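Local structure of type III secretion system effector protein ExoU (Pseudomonas fluorescens, 4QMK) at residues Pro37-Val42 / Gln457-Asn462; Pro65-Val70 / Gly328-Leu333; Lys98-Ser103 / Ala239-Asn244; Gln481-Ala486 / Ser505-Leu510; Glu518-Leu523 / Ser554-Ser559. The protein acts as a type III secretion effector toxin, probably a patatin-like phospholipase brought to the plasma membrane by binding phosphatidylinositol 4,5-bisphosphate. One frame throughout, in Å; residues are numbered along the deposited sequence.

How the contacts relate
Contact 1 opens first along the chain. It closes the longest loop, from the edge strand 36-42 to helix 450-461, and so joins the small antiparallel sheet to the helical C-terminal half. Contact 2 lies within that loop and pairs strands 68-72 and 332-337. Contact 3 lies within contact 2 and pairs strands 99-103 and 242-251. Contacts 2 and 3 belong to one mixed sheet and meet directly where His68 bonds Ser101. Contacts 4 and 5 follow in series after contact 1 and cross none of the others. Contact 4 ties helix 464-491 to helix 501-513, and contact 5 ties helix 517-526 to helix 555-585. Leu510 of contact 4 packs on Leu523 of contact 5.

Contact 1 (Pro37-Val42 / Gln457-Asn462); sequences PLVKGV and QVDLQN
Val39 lays its CG2 methyl against the first carbon of Asp459, with Val39 CG2 3.5 Å from Asp459 CB. The two side chains are roughly perpendicular. CG2 stands beside the backbone N of Val39, while CG1 is anti to that N (chi1 170°). The carboxylate of Asp459 continues past this methyl. Asp459 OD2 lies 4.1 Å from Val39 CG2 and 4.0 Å from Val42 CG2. The acid therefore meets two valine methyls here, and no hydrogen bond joins the two segments. The Val42 and Asp459 side chains run past one another, pointing opposite ways. A backbone carbonyl adds to the contact, as Leu38 O is 3.9 Å from Asp459 CB.

Strand 36-42 is the outermost strand of a four-stranded antiparallel sheet, and helix 450-461 packs against it near the helix C-terminal end. The strand is irregular. Leu38 and Val39 both face Ile49 of strand 47-51 in a classic beta bulge. Gly41 and Val42 form a G1 bulge, with Gly41 at positive phi and its N bonded to Ser48 OG. The helix has a kink at Val458 and Asp459, whose backbone N atoms make no helical bond to residues one turn earlier.

Leu460 touches more lightly. Its CD2 reaches Val39 CG2 at 4.3 Å, and the same methyl is 4.5 Å from Leu38 CD1. Leu460 also packs on Leu470 of helix 464-491. Earlier in helix 450-461, Val456 touches Val39 and Ser455 touches Val42.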
# COMPACT_ATOMS: atom_id res chain seq x y z
N PRO A 37 46.57 19.79 26.32
CA PRO A 37 45.35 19.02 26.37
C PRO A 37 44.25 19.87 26.94
O PRO A 37 44.45 20.49 27.96
CB PRO A 37 45.69 17.87 27.33
CG PRO A 37 46.72 18.43 28.22
CD PRO A 37 47.49 19.43 27.39
N LEU A 38 43.12 19.93 26.25
CA LEU A 38 41.93 20.64 26.71
C LEU A 38 40.95 19.65 27.36
O LEU A 38 40.22 20.01 28.29
CB LEU A 38 41.24 21.34 25.54
CG LEU A 38 41.98 22.50 24.89
CD1 LEU A 38 41.14 23.08 23.75
CD2 LEU A 38 42.29 23.58 25.90
N VAL A 39 40.93 18.42 26.86
CA VAL A 39 40.02 17.37 27.29
C VAL A 39 40.67 16.00 27.07
O VAL A 39 41.36 15.78 26.09
CB VAL A 39 38.73 17.44 26.45
CG1 VAL A 39 37.85 16.22 26.67
CG2 VAL A 39 38.00 18.73 26.75
N LYS A 40 40.43 15.09 28.01
CA LYS A 40 41.02 13.77 27.96
C LYS A 40 40.07 12.61 28.19
O LYS A 40 39.30 12.59 29.14
CB LYS A 40 42.17 13.68 28.95
CG LYS A 40 43.40 14.49 28.56
CD LYS A 40 44.09 13.95 27.30
CE LYS A 40 45.02 12.77 27.56
NZ LYS A 40 46.28 13.23 28.20
N GLY A 41 40.16 11.64 27.31
CA GLY A 41 39.45 10.38 27.42
C GLY A 41 38.06 10.50 27.98
O GLY A 41 37.65 9.71 28.78
N VAL A 42 37.31 11.46 27.48
CA VAL A 42 35.99 11.64 27.97
C VAL A 42 35.07 10.70 27.28
O VAL A 42 35.06 10.61 26.05
CB VAL A 42 35.50 13.06 27.75
CG1 VAL A 42 34.01 13.13 27.97
CG2 VAL A 42 36.21 13.99 28.71
N GLN A 457 31.40 19.70 27.42
CA GLN A 457 30.98 21.06 27.63
C GLN A 457 31.63 21.72 28.81
O GLN A 457 32.04 22.90 28.70
CB GLN A 457 29.47 21.08 27.79
CG GLN A 457 28.82 22.44 27.75
CD GLN A 457 27.40 22.42 28.28
OE1 GLN A 457 26.72 21.39 28.21
NE2 GLN A 457 26.93 23.56 28.78
N VAL A 458 31.75 21.00 29.94
CA VAL A 458 32.26 21.67 31.14
C VAL A 458 33.73 21.99 30.97
O VAL A 458 34.14 23.11 31.25
CB VAL A 458 31.99 20.95 32.50
CG1 VAL A 458 30.60 20.33 32.53
CG2 VAL A 458 33.06 19.93 32.83
N ASP A 459 34.49 21.04 30.44
CA ASP A 459 35.93 21.26 30.22
C ASP A 459 36.17 22.40 29.21
O ASP A 459 37.05 23.25 29.40
CB ASP A 459 36.59 19.98 29.70
CG ASP A 459 36.47 18.80 30.67
OD1 ASP A 459 36.83 18.97 31.85
OD2 ASP A 459 36.07 17.69 30.25
N LEU A 460 35.36 22.43 28.16
CA LEU A 460 35.51 23.46 27.13
C LEU A 460 35.10 24.85 27.55
O LEU A 460 35.67 25.83 27.05
CB LEU A 460 34.74 23.07 25.88
CG LEU A 460 35.42 21.94 25.09
CD1 LEU A 460 34.67 21.73 23.82
CD2 LEU A 460 36.85 22.34 24.79
N GLN A 461 34.13 24.94 28.48
CA GLN A 461 33.71 26.22 29.09
C GLN A 461 34.86 26.95 29.72
O GLN A 461 34.86 28.16 29.78
CB GLN A 461 32.68 26.02 30.22
CG GLN A 461 31.24 26.14 29.80
CD GLN A 461 30.91 27.53 29.28
OE1 GLN A 461 31.31 28.56 29.86
NE2 GLN A 461 30.20 27.58 28.17
N ASN A 462 35.83 26.20 30.23
CA ASN A 462 37.01 26.78 30.89
C ASN A 462 38.04 27.35 29.92
O ASN A 462 39.06 27.85 30.35
CB ASN A 462 37.68 25.76 31.80
CG ASN A 462 36.74 25.21 32.85
OD1 ASN A 462 35.90 25.93 33.38
ND2 ASN A 462 36.86 23.91 33.14

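Contact 2 (Pro65-Val70 / Gly328-Leu333); sequences PPAHLV and GKDEAL
Leu69 and Leu333 have matching torsions, with CG anti to the backbone N in each (chi1 176° and 177°). The two side chains lie side by side and point the same way, and Leu69 CD1 meets Leu333 CD2 at 4.0 Å. Both also rest on Leu88 of helix 81-90.

Strands 68-72 and 332-337 run parallel here, as neighbours in the mixed sheet of the phospholipase fold. Leu333 N donates to His68 O at 2.9 Å, and Val70 N donates to Leu333 O at 2.8 Å. Upstream, Glu331 O takes Ala67 N at 3.0 Å, tilted from the carbonyl plane, and a weaker bond from His68 N at 3.4 Å.

On the other face of the sheet, His68 CB and Ala332 CB are 4.4 Å apart. Val70 CG2 lies over one face of the His68 ring, toward the rim, and His68 NE2 bonds Ser101 OG.

Glu331 CG, anti to the backbone N, lies 4.0 Å from Pro66 CA. The bend at chi2 then turns CD. Its OE2 forms a salt bridge with Arg429. Pairing of this buried acid with an arginine probably keeps the carboxylate ionised and ties the strand entry to helix 408-431.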
# COMPACT_ATOMS: atom_id res chain seq x y z
N PRO A 65 30.18 2.08 20.12
CA PRO A 65 29.77 0.69 20.17
C PRO A 65 28.80 0.42 18.98
O PRO A 65 28.27 1.37 18.41
CB PRO A 65 29.08 0.59 21.53
CG PRO A 65 28.45 1.92 21.68
CD PRO A 65 29.39 2.91 21.04
N PRO A 66 28.57 -0.87 18.62
CA PRO A 66 27.76 -1.20 17.45
C PRO A 66 26.31 -0.75 17.46
O PRO A 66 25.61 -1.00 18.41
CB PRO A 66 27.82 -2.71 17.40
CG PRO A 66 29.08 -3.05 18.06
CD PRO A 66 29.25 -2.04 19.16
N ALA A 67 25.92 -0.05 16.40
CA ALA A 67 24.55 0.39 16.17
C ALA A 67 23.85 -0.47 15.09
O ALA A 67 22.63 -0.56 15.05
CB ALA A 67 24.54 1.84 15.74
N HIS A 68 24.62 -1.12 14.24
CA HIS A 68 24.05 -1.96 13.22
C HIS A 68 24.68 -3.37 13.30
O HIS A 68 25.88 -3.53 13.29
CB HIS A 68 24.30 -1.25 11.88
CG HIS A 68 23.66 -1.90 10.71
ND1 HIS A 68 23.84 -1.44 9.43
CD2 HIS A 68 22.84 -2.97 10.61
CE1 HIS A 68 23.15 -2.19 8.58
NE2 HIS A 68 22.55 -3.14 9.27
N LEU A 69 23.87 -4.39 13.42
CA LEU A 69 24.35 -5.78 13.45
C LEU A 69 24.00 -6.37 12.10
O LEU A 69 22.83 -6.33 11.69
CB LEU A 69 23.67 -6.55 14.56
CG LEU A 69 23.95 -8.02 14.72
CD1 LEU A 69 25.43 -8.35 14.89
CD2 LEU A 69 23.19 -8.51 15.95
N VAL A 70 24.99 -6.85 11.37
CA VAL A 70 24.71 -7.40 10.05
C VAL A 70 25.01 -8.87 10.06
O VAL A 70 26.15 -9.25 10.32
CB VAL A 70 25.62 -6.73 8.95
CG1 VAL A 70 25.30 -7.28 7.59
CG2 VAL A 70 25.43 -5.21 8.94
N GLY A 328 31.11 12.05 13.38
CA GLY A 328 29.81 11.38 13.37
C GLY A 328 29.91 10.11 12.51
O GLY A 328 29.63 10.15 11.31
N LYS A 329 30.33 9.00 13.11
CA LYS A 329 30.51 7.77 12.36
C LYS A 329 29.84 6.62 13.04
O LYS A 329 30.04 6.40 14.22
CB LYS A 329 32.00 7.45 12.21
CG LYS A 329 32.68 8.23 11.08
CD LYS A 329 34.16 7.87 10.96
CE LYS A 329 34.86 8.73 9.91
NZ LYS A 329 36.35 8.63 9.96
N ASP A 330 29.06 5.86 12.29
CA ASP A 330 28.39 4.70 12.83
C ASP A 330 29.29 3.49 12.86
O ASP A 330 30.18 3.33 12.05
CB ASP A 330 27.14 4.38 12.02
CG ASP A 330 26.02 5.36 12.26
OD1 ASP A 330 25.46 5.34 13.40
OD2 ASP A 330 25.70 6.12 11.31
N GLU A 331 29.07 2.64 13.84
CA GLU A 331 29.81 1.43 13.95
C GLU A 331 28.86 0.28 13.57
O GLU A 331 27.67 0.27 13.95
CB GLU A 331 30.33 1.29 15.37
CG GLU A 331 31.11 0.00 15.65
CD GLU A 331 32.57 0.03 15.22
OE1 GLU A 331 33.02 1.01 14.61
OE2 GLU A 331 33.28 -0.97 15.51
N ALA A 332 29.38 -0.67 12.82
CA ALA A 332 28.65 -1.86 12.52
C ALA A 332 29.37 -3.07 13.14
O ALA A 332 30.55 -2.97 13.52
CB ALA A 332 28.57 -2.04 11.03
N LEU A 333 28.66 -4.18 13.27
CA LEU A 333 29.28 -5.43 13.57
C LEU A 333 28.78 -6.31 12.44
O LEU A 333 27.56 -6.52 12.30
CB LEU A 333 28.84 -5.98 14.93
CG LEU A 333 29.42 -7.35 15.27
CD1 LEU A 333 30.92 -7.34 15.32
CD2 LEU A 333 28.92 -7.72 16.65

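Contact 3 (Lys98-Ser103 / Ala239-Asn244); sequences KVVSGS and AIKQLN
Val100 is bonded to strand 242-251 through both its backbone N and its O. Val100 N donates to Gln242 O at 2.9 Å, and Asn244 N donates to Val100 O at 3.0 Å. The ladder goes on at each end. Gln242 N donates to Lys98 O at 3.1 Å, and Gly102 N donates to Asn244 O at 2.9 Å. The strands are parallel, and the axes of 99-103 and 242-244 are 20° apart.

Side chains fill in over the two faces. On one face, Asn244 CG stands beside its backbone N (chi1 -78°), and the amide ND2 touches Val99 CG1 at 3.5 Å. Ser101 OG sits 3.4 Å from Asn244 CB. On the other face, Val100 CG2 packs on Lys241 CB at 3.8 Å, and Leu243 CD1 leans over the carbonyl oxygen of Val100. At the strand entry a water donates to Lys98 O and accepts from Gln242 NE2, 3.1 Å from that nitrogen.

A second shell fixes the polar ends. Asn244 OD1 accepts from Asn261 ND2, which fits the amide being turned with OD1 toward Asn261. Ser101 OG has its partner on the next strand, in His68. The buried Lys241 bends back so that NZ bonds the carbonyl oxygens of Val97 and Pro238.

Helix 107-114 covers Val100 and Leu243 through Ala110. Gly102, near the end of strand 99-103, begins a GxSxG sequence that leads into this helix. Such a strand-turn-helix is consistent with the nucleophile elbow of the patatin-like phospholipases.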
# COMPACT_ATOMS: atom_id res chain seq x y z
N LYS A 98 20.72 -0.76 16.99
CA LYS A 98 19.48 -0.12 16.52
C LYS A 98 18.80 -0.82 15.35
O LYS A 98 17.62 -0.71 15.17
CB LYS A 98 19.81 1.28 16.03
CG LYS A 98 20.46 2.18 17.03
CD LYS A 98 19.55 2.42 18.23
CE LYS A 98 20.14 3.49 19.12
NZ LYS A 98 19.28 3.71 20.29
N VAL A 99 19.59 -1.46 14.51
CA VAL A 99 19.08 -2.03 13.31
C VAL A 99 19.75 -3.36 13.15
O VAL A 99 20.98 -3.49 13.34
CB VAL A 99 19.49 -1.18 12.11
CG1 VAL A 99 18.75 -1.61 10.87
CG2 VAL A 99 19.24 0.28 12.38
N VAL A 100 18.99 -4.36 12.79
CA VAL A 100 19.57 -5.64 12.54
C VAL A 100 19.33 -6.01 11.09
O VAL A 100 18.19 -5.97 10.62
CB VAL A 100 18.96 -6.70 13.45
CG1 VAL A 100 19.63 -8.05 13.20
CG2 VAL A 100 19.11 -6.26 14.88
N SER A 101 20.38 -6.39 10.38
CA SER A 101 20.20 -6.83 9.00
C SER A 101 20.54 -8.28 8.86
O SER A 101 21.51 -8.77 9.46
CB SER A 101 21.09 -6.03 8.07
OG SER A 101 20.72 -4.68 8.14
N GLY A 102 19.78 -8.96 8.05
CA GLY A 102 20.03 -10.38 7.88
C GLY A 102 19.99 -10.72 6.45
O GLY A 102 19.06 -10.36 5.75
N SER A 103 21.00 -11.42 5.99
CA SER A 103 21.06 -11.78 4.57
C SER A 103 20.84 -13.23 4.32
O SER A 103 21.27 -14.08 5.10
CB SER A 103 22.39 -11.40 3.97
OG SER A 103 22.52 -12.19 2.83
N ALA A 239 14.84 -2.59 23.22
CA ALA A 239 15.14 -3.98 22.91
C ALA A 239 14.64 -4.42 21.51
O ALA A 239 15.15 -5.38 20.95
CB ALA A 239 14.56 -4.90 23.97
N ILE A 240 13.61 -3.76 20.98
CA ILE A 240 13.10 -4.06 19.66
C ILE A 240 13.88 -3.20 18.62
O ILE A 240 14.08 -2.00 18.81
CB ILE A 240 11.63 -3.69 19.50
CG1 ILE A 240 10.77 -4.19 20.67
CG2 ILE A 240 11.11 -4.27 18.20
CD1 ILE A 240 10.80 -5.68 20.88
N LYS A 241 14.28 -3.83 17.53
CA LYS A 241 15.14 -3.19 16.56
C LYS A 241 14.52 -3.04 15.19
O LYS A 241 13.70 -3.83 14.79
CB LYS A 241 16.35 -4.07 16.38
CG LYS A 241 17.39 -3.98 17.46
CD LYS A 241 17.10 -4.74 18.72
CE LYS A 241 18.24 -4.61 19.73
NZ LYS A 241 18.48 -3.22 20.23
N GLN A 242 14.94 -2.07 14.42
CA GLN A 242 14.47 -2.04 13.04
C GLN A 242 15.10 -3.21 12.34
O GLN A 242 16.13 -3.74 12.80
CB GLN A 242 14.84 -0.77 12.34
CG GLN A 242 14.31 0.46 13.02
CD GLN A 242 14.85 1.69 12.38
OE1 GLN A 242 14.91 1.80 11.16
NE2 GLN A 242 15.29 2.60 13.19
N LEU A 243 14.51 -3.61 11.22
CA LEU A 243 14.98 -4.82 10.55
C LEU A 243 15.11 -4.62 9.07
O LEU A 243 14.22 -4.02 8.46
CB LEU A 243 14.01 -5.96 10.82
CG LEU A 243 14.22 -7.29 10.08
CD1 LEU A 243 15.51 -7.95 10.54
CD2 LEU A 243 13.06 -8.21 10.36
N ASN A 244 16.21 -5.12 8.51
CA ASN A 244 16.41 -5.25 7.08
C ASN A 244 16.62 -6.69 6.77
O ASN A 244 17.53 -7.31 7.28
CB ASN A 244 17.70 -4.61 6.63
CG ASN A 244 17.59 -3.18 6.54
OD1 ASN A 244 17.03 -2.66 5.61
ND2 ASN A 244 18.09 -2.51 7.52
O HOH W 1 15.60 1.51 16.05

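Contact 4 (Gln481-Ala486 / Ser505-Leu510); sequences QALDTA and SALRNL
Leu483 and Ala506 face each other across two antiparallel helices, and the axes of segments 481-486 and 505-510 approach to 9.0 Å at 164°. Helices 464-491 and 501-513 form an antiparallel pair in the helical C-terminal part of the chain. The CA atoms of Leu483 and Ala506 are the nearest across the pair. Ala506 CB lies directly against the backbone, 3.8 Å from Leu483 CA and 4.2 Å from Ala482 O.

Leu483 carries the rest of the contact with its two methyls. Its CG is anti to the backbone N (chi1 -179°). From there CD1 reaches Ala506 CB at 3.8 Å and Leu507 CD2 at 4.1 Å. The other branch, CD2, meets Leu510 CD1 at 3.7 Å, and these two side chains cross at about a right angle. The side chains that meet are all apolar, and no hydrogen bond links the segments.

A third helix, 533-544, closes over the same leucine through Phe535 and Leu538. Leu503, one turn before Ala506, touches both Leu483 and Ala486. On the other side of helix 464-491, Asp484 OD1 accepts from Asn534 ND2 and from Gln532 NE2.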
# COMPACT_ATOMS: atom_id res chain seq x y z
N GLN A 481 15.01 25.68 17.54
CA GLN A 481 13.80 25.37 18.32
C GLN A 481 12.70 26.37 17.98
O GLN A 481 11.58 25.97 17.70
CB GLN A 481 14.10 25.36 19.79
CG GLN A 481 12.90 24.96 20.63
CD GLN A 481 12.38 23.56 20.29
OE1 GLN A 481 13.12 22.59 20.39
NE2 GLN A 481 11.08 23.45 19.95
N ALA A 482 13.01 27.66 17.95
CA ALA A 482 12.00 28.70 17.57
C ALA A 482 11.44 28.41 16.18
O ALA A 482 10.27 28.61 15.92
CB ALA A 482 12.61 30.12 17.62
N LEU A 483 12.26 27.95 15.28
CA LEU A 483 11.80 27.66 13.91
C LEU A 483 10.87 26.51 13.95
O LEU A 483 9.81 26.55 13.31
CB LEU A 483 12.97 27.34 12.97
CG LEU A 483 12.57 27.06 11.55
CD1 LEU A 483 11.88 28.29 10.99
CD2 LEU A 483 13.78 26.71 10.71
N ASP A 484 11.26 25.44 14.64
CA ASP A 484 10.38 24.28 14.75
C ASP A 484 9.03 24.70 15.33
O ASP A 484 7.97 24.28 14.83
CB ASP A 484 11.01 23.20 15.64
CG ASP A 484 10.15 21.96 15.73
OD1 ASP A 484 10.01 21.23 14.71
OD2 ASP A 484 9.61 21.71 16.80
N THR A 485 9.06 25.54 16.36
CA THR A 485 7.83 26.01 16.99
C THR A 485 6.95 26.77 16.02
O THR A 485 5.75 26.56 15.98
CB THR A 485 8.11 26.89 18.22
OG1 THR A 485 8.56 26.07 19.31
CG2 THR A 485 6.85 27.64 18.66
N ALA A 486 7.54 27.67 15.26
CA ALA A 486 6.75 28.44 14.31
C ALA A 486 6.06 27.55 13.28
O ALA A 486 4.98 27.87 12.84
CB ALA A 486 7.60 29.49 13.64
N SER A 505 10.03 35.43 10.79
CA SER A 505 10.85 35.99 11.86
C SER A 505 11.91 35.00 12.29
O SER A 505 13.10 35.37 12.39
CB SER A 505 10.00 36.52 13.04
OG SER A 505 10.83 36.76 14.17
N ALA A 506 11.51 33.76 12.54
CA ALA A 506 12.50 32.70 12.87
C ALA A 506 13.55 32.48 11.78
O ALA A 506 14.69 32.20 12.10
CB ALA A 506 11.81 31.40 13.17
N LEU A 507 13.23 32.65 10.51
CA LEU A 507 14.29 32.52 9.48
C LEU A 507 15.25 33.71 9.50
O LEU A 507 16.49 33.55 9.30
CB LEU A 507 13.73 32.27 8.04
CG LEU A 507 12.99 30.92 7.87
CD1 LEU A 507 12.00 30.96 6.71
CD2 LEU A 507 13.99 29.78 7.75
N ARG A 508 14.71 34.89 9.71
CA ARG A 508 15.54 36.06 9.80
C ARG A 508 16.50 35.86 10.94
O ARG A 508 17.68 36.17 10.80
CB ARG A 508 14.71 37.33 10.02
CG ARG A 508 14.00 37.86 8.78
CD ARG A 508 13.50 39.30 9.00
NE ARG A 508 12.59 39.39 10.17
CZ ARG A 508 11.27 39.17 10.12
NH1 ARG A 508 10.68 38.85 8.97
NH2 ARG A 508 10.55 39.27 11.22
N ASN A 509 16.01 35.36 12.08
CA ASN A 509 16.86 35.22 13.21
C ASN A 509 17.94 34.25 12.95
O ASN A 509 19.12 34.59 13.10
CB ASN A 509 16.03 34.91 14.44
CG ASN A 509 15.27 36.14 14.96
OD1 ASN A 509 15.56 37.29 14.61
ND2 ASN A 509 14.30 35.91 15.79
N LEU A 510 17.58 33.04 12.46
CA LEU A 510 18.58 32.05 12.02
C LEU A 510 19.62 32.62 11.08
O LEU A 510 20.80 32.39 11.26
CB LEU A 510 17.92 30.89 11.28
CG LEU A 510 17.53 29.64 12.05
CD1 LEU A 510 16.87 28.68 11.11
CD2 LEU A 510 18.76 28.99 12.67

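Contact 5 (Glu518-Leu523 / Ser554-Ser559); sequences EDIEWL and SKVLTS
Leu523 packs on Val556 in the tight half of a helix-helix crossing. Helices 517-526 and 555-585 meet here in the helical C-terminal part of the protein, and the axes of segments 518-523 and 555-559 approach to 8.3 Å at 59°. Leu523 CB lies 3.9 Å from Val556 CG1, and Leu523 CD1 lies 4.1 Å from Val556 CG2. With CG1 of Val556 anti to the backbone N (chi1 168°), CG1 meets the CB of the leucine and CG2 meets its CD1. Behind this pair, Leu523 also touches Leu510 and Ala476.

Ile520 extends the tight part toward the start of the second helix. Its CG2 rests on the backbone, 3.6 Å from Lys555 O. The side chain of Lys555 leads off from there.

The other side is looser and wetter. The exposed Glu521 points its side chain away, and only its backbone is approached. Ser559 OG is 3.8 Å from Glu521 CA, with no direct hydrogen bond across. A water bridges the gap instead. It donates to Glu521 O at 2.7 Å and hydrogen-bonds Ser559 OG at 2.8 Å.

The helix start is held separately. Ser554 is the N-cap, and its OG weakly accepts from Leu557 N. Asp511 OD1 bonds both Ser554 OG and Val556 N. Thr558 OG1 donates to Ser554 O at 2.9 Å, from the face of that carbonyl opposite to Thr558 N.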
# COMPACT_ATOMS: atom_id res chain seq x y z
N GLU A 518 30.41 29.62 6.50
CA GLU A 518 30.32 28.22 6.96
C GLU A 518 29.08 27.99 7.85
O GLU A 518 28.48 26.92 7.81
CB GLU A 518 31.53 27.80 7.83
CG GLU A 518 32.92 27.66 7.21
CD GLU A 518 34.04 27.86 8.27
OE1 GLU A 518 33.76 27.65 9.48
OE2 GLU A 518 35.21 28.23 7.91
N ASP A 519 28.74 28.97 8.69
CA ASP A 519 27.62 28.82 9.64
C ASP A 519 26.31 28.71 8.91
O ASP A 519 25.39 28.01 9.39
CB ASP A 519 27.53 30.03 10.57
CG ASP A 519 28.59 30.05 11.59
OD1 ASP A 519 29.29 29.04 11.66
OD2 ASP A 519 28.76 31.07 12.32
N ILE A 520 26.21 29.41 7.77
CA ILE A 520 25.00 29.36 6.97
C ILE A 520 24.85 27.90 6.45
O ILE A 520 23.80 27.26 6.67
CB ILE A 520 25.08 30.32 5.76
CG1 ILE A 520 25.29 31.78 6.16
CG2 ILE A 520 23.84 30.20 4.88
CD1 ILE A 520 24.06 32.43 6.79
N GLU A 521 25.90 27.36 5.84
CA GLU A 521 25.86 25.99 5.32
C GLU A 521 25.52 25.02 6.44
O GLU A 521 24.80 24.04 6.24
CB GLU A 521 27.21 25.48 4.78
CG GLU A 521 28.02 26.32 3.83
CD GLU A 521 29.35 25.59 3.50
OE1 GLU A 521 30.44 26.04 3.99
OE2 GLU A 521 29.30 24.53 2.81
N TRP A 522 26.14 25.25 7.58
CA TRP A 522 25.95 24.35 8.71
C TRP A 522 24.49 24.30 9.19
O TRP A 522 23.90 23.21 9.32
CB TRP A 522 26.88 24.74 9.80
CG TRP A 522 26.91 23.82 10.95
CD1 TRP A 522 27.80 22.84 11.18
CD2 TRP A 522 26.10 23.90 12.13
NE1 TRP A 522 27.58 22.24 12.40
CE2 TRP A 522 26.52 22.89 13.00
CE3 TRP A 522 25.08 24.76 12.56
CZ2 TRP A 522 25.97 22.70 14.22
CZ3 TRP A 522 24.48 24.54 13.81
CH2 TRP A 522 24.92 23.54 14.60
N LEU A 523 23.89 25.46 9.37
CA LEU A 523 22.51 25.53 9.82
C LEU A 523 21.64 24.90 8.78
O LEU A 523 20.62 24.30 9.12
CB LEU A 523 22.08 26.98 10.01
CG LEU A 523 22.83 27.66 11.16
CD1 LEU A 523 22.83 29.12 10.93
CD2 LEU A 523 22.18 27.28 12.49
N SER A 554 15.54 33.61 2.51
CA SER A 554 16.28 33.34 3.73
C SER A 554 17.56 32.65 3.23
O SER A 554 17.50 31.71 2.41
CB SER A 554 15.53 32.35 4.64
OG SER A 554 16.39 31.89 5.66
N LYS A 555 18.72 33.07 3.69
CA LYS A 555 19.94 32.46 3.23
C LYS A 555 20.13 31.06 3.74
O LYS A 555 20.72 30.20 3.06
CB LYS A 555 21.14 33.31 3.55
CG LYS A 555 21.09 34.58 2.77
CD LYS A 555 22.45 35.23 2.62
CE LYS A 555 22.35 36.30 1.54
NZ LYS A 555 23.60 37.10 1.51
N VAL A 556 19.62 30.80 4.93
CA VAL A 556 19.74 29.45 5.48
C VAL A 556 18.81 28.51 4.74
O VAL A 556 19.16 27.36 4.52
CB VAL A 556 19.42 29.42 6.97
CG1 VAL A 556 19.27 28.00 7.45
CG2 VAL A 556 20.52 30.10 7.73
N LEU A 557 17.64 29.00 4.35
CA LEU A 557 16.69 28.16 3.67
C LEU A 557 17.17 27.78 2.29
O LEU A 557 17.15 26.63 1.92
CB LEU A 557 15.34 28.82 3.60
CG LEU A 557 14.23 27.95 2.99
CD1 LEU A 557 14.09 26.62 3.71
CD2 LEU A 557 12.92 28.70 3.00
N THR A 558 17.60 28.76 1.52
CA THR A 558 18.13 28.51 0.20
C THR A 558 19.21 27.44 0.27
O THR A 558 19.32 26.58 -0.60
CB THR A 558 18.78 29.79 -0.35
OG1 THR A 558 17.80 30.82 -0.35
CG2 THR A 558 19.34 29.62 -1.73
N SER A 559 20.03 27.53 1.32
CA SER A 559 21.15 26.64 1.49
C SER A 559 20.70 25.24 1.82
O SER A 559 21.25 24.27 1.28
CB SER A 559 22.02 27.13 2.60
OG SER A 559 23.24 26.46 2.64
O HOH W 2 23.31 24.01 3.98